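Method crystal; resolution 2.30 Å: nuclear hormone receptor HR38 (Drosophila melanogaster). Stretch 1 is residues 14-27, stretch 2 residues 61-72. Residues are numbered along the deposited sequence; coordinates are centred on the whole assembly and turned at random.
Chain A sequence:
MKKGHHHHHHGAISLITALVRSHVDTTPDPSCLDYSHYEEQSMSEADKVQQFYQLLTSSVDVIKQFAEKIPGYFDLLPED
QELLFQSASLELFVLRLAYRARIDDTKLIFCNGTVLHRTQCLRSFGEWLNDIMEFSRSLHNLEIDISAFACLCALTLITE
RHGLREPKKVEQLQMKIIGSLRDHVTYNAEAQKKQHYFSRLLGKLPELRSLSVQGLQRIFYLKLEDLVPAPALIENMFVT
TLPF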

# COMPACT_ATOMS: atom_id res chain seq x y z
N SER A 14 -3.65 -21.51 -7.61
CA SER A 14 -4.57 -20.49 -8.10
C SER A 14 -4.03 -19.07 -7.88
O SER A 14 -3.20 -18.81 -7.00
CB SER A 14 -5.92 -20.61 -7.40
OG SER A 14 -5.82 -20.23 -6.03
N LEU A 15 -4.52 -18.15 -8.71
CA LEU A 15 -4.11 -16.76 -8.63
C LEU A 15 -4.34 -16.18 -7.23
O LEU A 15 -3.43 -15.57 -6.66
CB LEU A 15 -4.88 -15.95 -9.67
CG LEU A 15 -4.66 -14.44 -9.67
CD1 LEU A 15 -3.17 -14.11 -9.75
CD2 LEU A 15 -5.41 -13.83 -10.85
N ILE A 16 -5.52 -16.38 -6.67
CA ILE A 16 -5.80 -15.83 -5.35
C ILE A 16 -4.91 -16.42 -4.26
O ILE A 16 -4.53 -15.72 -3.33
CB ILE A 16 -7.30 -15.97 -4.98
CG1 ILE A 16 -7.60 -15.20 -3.69
CG2 ILE A 16 -7.69 -17.44 -4.83
CD1 ILE A 16 -9.08 -15.05 -3.38
N THR A 17 -4.55 -17.69 -4.37
CA THR A 17 -3.67 -18.29 -3.37
C THR A 17 -2.25 -17.77 -3.60
O THR A 17 -1.47 -17.61 -2.66
CB THR A 17 -3.69 -19.85 -3.43
OG1 THR A 17 -4.95 -20.34 -2.96
CG2 THR A 17 -2.58 -20.44 -2.56
N ALA A 18 -1.91 -17.47 -4.84
CA ALA A 18 -0.57 -16.96 -5.12
C ALA A 18 -0.49 -15.55 -4.51
O ALA A 18 0.53 -15.16 -3.93
CB ALA A 18 -0.32 -16.91 -6.63
N LEU A 19 -1.58 -14.80 -4.64
CA LEU A 19 -1.63 -13.46 -4.12
C LEU A 19 -1.58 -13.46 -2.60
O LEU A 19 -0.79 -12.73 -2.01
CB LEU A 19 -2.88 -12.73 -4.62
CG LEU A 19 -2.91 -12.36 -6.11
CD1 LEU A 19 -4.09 -11.47 -6.40
CD2 LEU A 19 -1.62 -11.64 -6.50
N VAL A 20 -2.41 -14.27 -1.97
CA VAL A 20 -2.44 -14.34 -0.52
C VAL A 20 -1.09 -14.76 0.05
O VAL A 20 -0.65 -14.23 1.07
CB VAL A 20 -3.53 -15.32 -0.01
CG1 VAL A 20 -3.46 -15.45 1.50
CG2 VAL A 20 -4.89 -14.82 -0.41
N ARG A 21 -0.44 -15.71 -0.62
CA ARG A 21 0.86 -16.17 -0.16
C ARG A 21 1.89 -15.05 -0.29
O ARG A 21 2.75 -14.90 0.56
CB ARG A 21 1.33 -17.40 -0.95
CG ARG A 21 0.56 -18.67 -0.62
CD ARG A 21 1.11 -19.88 -1.35
NE ARG A 21 0.33 -21.08 -1.06
CZ ARG A 21 0.53 -22.26 -1.65
NH1 ARG A 21 -0.23 -23.30 -1.32
NH2 ARG A 21 1.48 -22.39 -2.58
N SER A 22 1.79 -14.27 -1.37
CA SER A 22 2.72 -13.17 -1.57
C SER A 22 2.49 -12.15 -0.47
O SER A 22 3.44 -11.67 0.15
CB SER A 22 2.49 -12.51 -2.93
OG SER A 22 2.54 -13.47 -3.96
N HIS A 23 1.22 -11.84 -0.22
CA HIS A 23 0.88 -10.89 0.83
C HIS A 23 1.53 -11.37 2.13
O HIS A 23 2.31 -10.64 2.74
CB HIS A 23 -0.63 -10.77 1.01
CG HIS A 23 -1.03 -10.00 2.23
ND1 HIS A 23 -0.89 -8.63 2.33
CD2 HIS A 23 -1.50 -10.42 3.43
CE1 HIS A 23 -1.25 -8.24 3.54
NE2 HIS A 23 -1.62 -9.30 4.23
N VAL A 24 1.22 -12.61 2.54
CA VAL A 24 1.76 -13.18 3.77
C VAL A 24 3.30 -13.16 3.81
O VAL A 24 3.90 -12.73 4.79
CB VAL A 24 1.25 -14.65 3.99
CG1 VAL A 24 1.89 -15.27 5.23
CG2 VAL A 24 -0.26 -14.65 4.14
N ASP A 25 3.93 -13.61 2.73
CA ASP A 25 5.39 -13.63 2.65
C ASP A 25 6.04 -12.24 2.72
O ASP A 25 7.22 -12.12 3.04
CB ASP A 25 5.83 -14.35 1.37
CG ASP A 25 5.36 -15.80 1.32
OD1 ASP A 25 5.42 -16.40 0.22
OD2 ASP A 25 4.94 -16.34 2.37
N THR A 26 5.27 -11.19 2.42
CA THR A 26 5.81 -9.84 2.46
C THR A 26 5.20 -8.97 3.56
O THR A 26 5.38 -7.76 3.57
CB THR A 26 5.65 -9.12 1.10
OG1 THR A 26 4.26 -9.03 0.76
CG2 THR A 26 6.40 -9.86 0.02
N THR A 27 4.46 -9.58 4.48
CA THR A 27 3.85 -8.86 5.59
C THR A 27 4.60 -9.27 6.85
O THR A 27 4.54 -10.43 7.26
CB THR A 27 2.36 -9.21 5.74
OG1 THR A 27 1.66 -8.83 4.56
CG2 THR A 27 1.75 -8.46 6.92
N ASP A 61 10.37 -1.21 -0.88
CA ASP A 61 11.22 -2.31 -1.34
C ASP A 61 10.52 -3.62 -1.04
O ASP A 61 10.54 -4.55 -1.85
CB ASP A 61 12.57 -2.30 -0.62
CG ASP A 61 13.49 -1.20 -1.11
OD1 ASP A 61 13.45 -0.89 -2.33
OD2 ASP A 61 14.26 -0.65 -0.29
N VAL A 62 9.89 -3.70 0.13
CA VAL A 62 9.16 -4.90 0.52
C VAL A 62 7.93 -5.04 -0.35
O VAL A 62 7.61 -6.14 -0.79
CB VAL A 62 8.73 -4.85 2.01
CG1 VAL A 62 7.69 -5.93 2.27
CG2 VAL A 62 9.94 -5.08 2.91
N ILE A 63 7.24 -3.94 -0.60
CA ILE A 63 6.07 -3.99 -1.46
C ILE A 63 6.51 -4.44 -2.86
O ILE A 63 5.75 -5.07 -3.59
CB ILE A 63 5.40 -2.62 -1.52
CG1 ILE A 63 4.75 -2.32 -0.17
CG2 ILE A 63 4.39 -2.57 -2.67
CD1 ILE A 63 4.43 -0.85 0.00
N LYS A 64 7.75 -4.13 -3.21
CA LYS A 64 8.28 -4.53 -4.51
C LYS A 64 8.31 -6.06 -4.59
O LYS A 64 8.05 -6.65 -5.63
CB LYS A 64 9.68 -3.94 -4.70
CG LYS A 64 10.31 -4.14 -6.09
CD LYS A 64 9.48 -3.49 -7.19
CE LYS A 64 10.07 -3.77 -8.56
NZ LYS A 64 9.11 -3.46 -9.67
N GLN A 65 8.62 -6.70 -3.46
CA GLN A 65 8.67 -8.16 -3.39
C GLN A 65 7.30 -8.77 -3.63
O GLN A 65 7.19 -9.82 -4.26
CB GLN A 65 9.19 -8.62 -2.03
CG GLN A 65 10.67 -8.36 -1.79
CD GLN A 65 11.10 -8.69 -0.36
OE1 GLN A 65 12.29 -8.61 -0.03
NE2 GLN A 65 10.14 -9.05 0.49
N PHE A 66 6.25 -8.13 -3.12
CA PHE A 66 4.89 -8.63 -3.29
C PHE A 66 4.43 -8.52 -4.74
O PHE A 66 3.76 -9.41 -5.26
CB PHE A 66 3.94 -7.86 -2.38
CG PHE A 66 2.50 -7.96 -2.79
CD1 PHE A 66 1.94 -7.01 -3.64
CD2 PHE A 66 1.70 -8.99 -2.32
CE1 PHE A 66 0.61 -7.10 -4.02
CE2 PHE A 66 0.36 -9.09 -2.69
CZ PHE A 66 -0.19 -8.14 -3.55
N ALA A 67 4.78 -7.42 -5.39
CA ALA A 67 4.37 -7.22 -6.76
C ALA A 67 5.04 -8.22 -7.71
O ALA A 67 4.40 -8.74 -8.63
CB ALA A 67 4.70 -5.80 -7.19
N GLU A 68 6.31 -8.51 -7.47
CA GLU A 68 7.05 -9.42 -8.33
C GLU A 68 6.60 -10.85 -8.21
O GLU A 68 6.97 -11.70 -9.02
CB GLU A 68 8.56 -9.30 -8.05
CG GLU A 68 9.12 -7.92 -8.41
CD GLU A 68 10.60 -7.77 -8.11
OE1 GLU A 68 11.05 -8.35 -7.09
OE2 GLU A 68 11.30 -7.07 -8.88
N LYS A 69 5.78 -11.14 -7.20
CA LYS A 69 5.29 -12.50 -7.03
C LYS A 69 3.87 -12.61 -7.58
O LYS A 69 3.28 -13.69 -7.54
CB LYS A 69 5.34 -12.93 -5.56
CG LYS A 69 6.75 -12.99 -5.02
CD LYS A 69 6.83 -13.73 -3.69
CE LYS A 69 8.29 -13.96 -3.31
NZ LYS A 69 8.49 -14.99 -2.24
N ILE A 70 3.33 -11.50 -8.08
CA ILE A 70 1.99 -11.54 -8.65
C ILE A 70 2.10 -12.30 -9.96
O ILE A 70 2.70 -11.80 -10.92
CB ILE A 70 1.44 -10.14 -8.94
CG1 ILE A 70 1.19 -9.38 -7.64
CG2 ILE A 70 0.17 -10.25 -9.76
CD1 ILE A 70 0.76 -7.94 -7.85
N PRO A 71 1.54 -13.51 -10.03
CA PRO A 71 1.66 -14.24 -11.30
C PRO A 71 1.21 -13.40 -12.48
O PRO A 71 0.17 -12.74 -12.43
CB PRO A 71 0.80 -15.49 -11.06
CG PRO A 71 -0.15 -15.08 -9.99
CD PRO A 71 0.66 -14.21 -9.08
N GLY A 72 2.03 -13.38 -13.53
CA GLY A 72 1.71 -12.61 -14.72
C GLY A 72 2.38 -11.24 -14.75
O GLY A 72 2.42 -10.59 -15.80

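The helix of residues 15-25 and the helix that opens stretch 2 run nearly antiparallel, with 160° between their N-to-C directions and axes 8.9 Å apart at closest approach. Walking forward along stretch 2 therefore means walking backward along stretch 1, from Thr-26 to Leu-15. No hydrogen bond links the two stretches, so the 550 Å² buried between them, both sides summed, rests on packing.

Asp-61 makes no contact. Val-62 is the first residue to touch: its CG1 lies 3.2 Å from the backbone O of Thr-26 and 4.0 Å from Thr-26 CB. Ile-63 and Lys-64 direct their CA-to-CB bonds away, as expected of helix positions on the far side. One turn after Val-62, Gln-65 points toward stretch 1 and meets Thr-26 again, Gln-65 CB to Thr-26 CG2 at 3.7 Å.

Phe-66 holds the middle of the contact, where Phe-66 CA and Ser-22 CA are 5.3 Å apart. With chi1 in t (161°), its ring extends along the backbone of the first helix. Leu-19 O, 3.9 Å from Phe-66 CE2, and His-23 N, 3.6 Å from Phe-66 CD2, both sit at the ring edge, near its plane. These two polar atoms are already paired with each other, His-23 N donating to Leu-19 O at 2.8 Å, so the ring packs against a satisfied helical hydrogen bond. Ser-22 CB approaches Phe-66 CD2 obliquely at 3.7 Å, and Thr-26 OG1 lies 3.4 Å from Phe-66 CB.

Ala-67 and Glu-68 make no contact, and a type I turn from Ala-67 to Ile-70 redirects the chain. Within it, Lys-69 points toward stretch 1, its CB 3.3 Å from Ser-22 OG. Ser-22 OG donates to Ala-18 O at 2.6 Å, folding back on its own helix. Its contact with Lys-69 is to an aliphatic carbon and is a van der Waals one. The extended Lys-69 side chain brings NZ to 4.2 Å from Asp-25 OD1, opposite charges near each other but too far apart for a salt bridge.

Beyond this the contact is apolar. Ile-70 CG1 is 3.8 Å from Leu-19 CD2; Leu-19 leaves its backbone sideways, yet its end comes nearer. Pro-71 then meets the side chains of Leu-19, Ala-18 and, about a turn earlier, Leu-15: its CD lies 3.8 Å from Ala-18 CB and 4.3 Å from Leu-19 CD2, while its CG is 3.2 Å from Leu-15 CD1, a tight approach for two carbons. Gly-72, at phi 96°, takes no part.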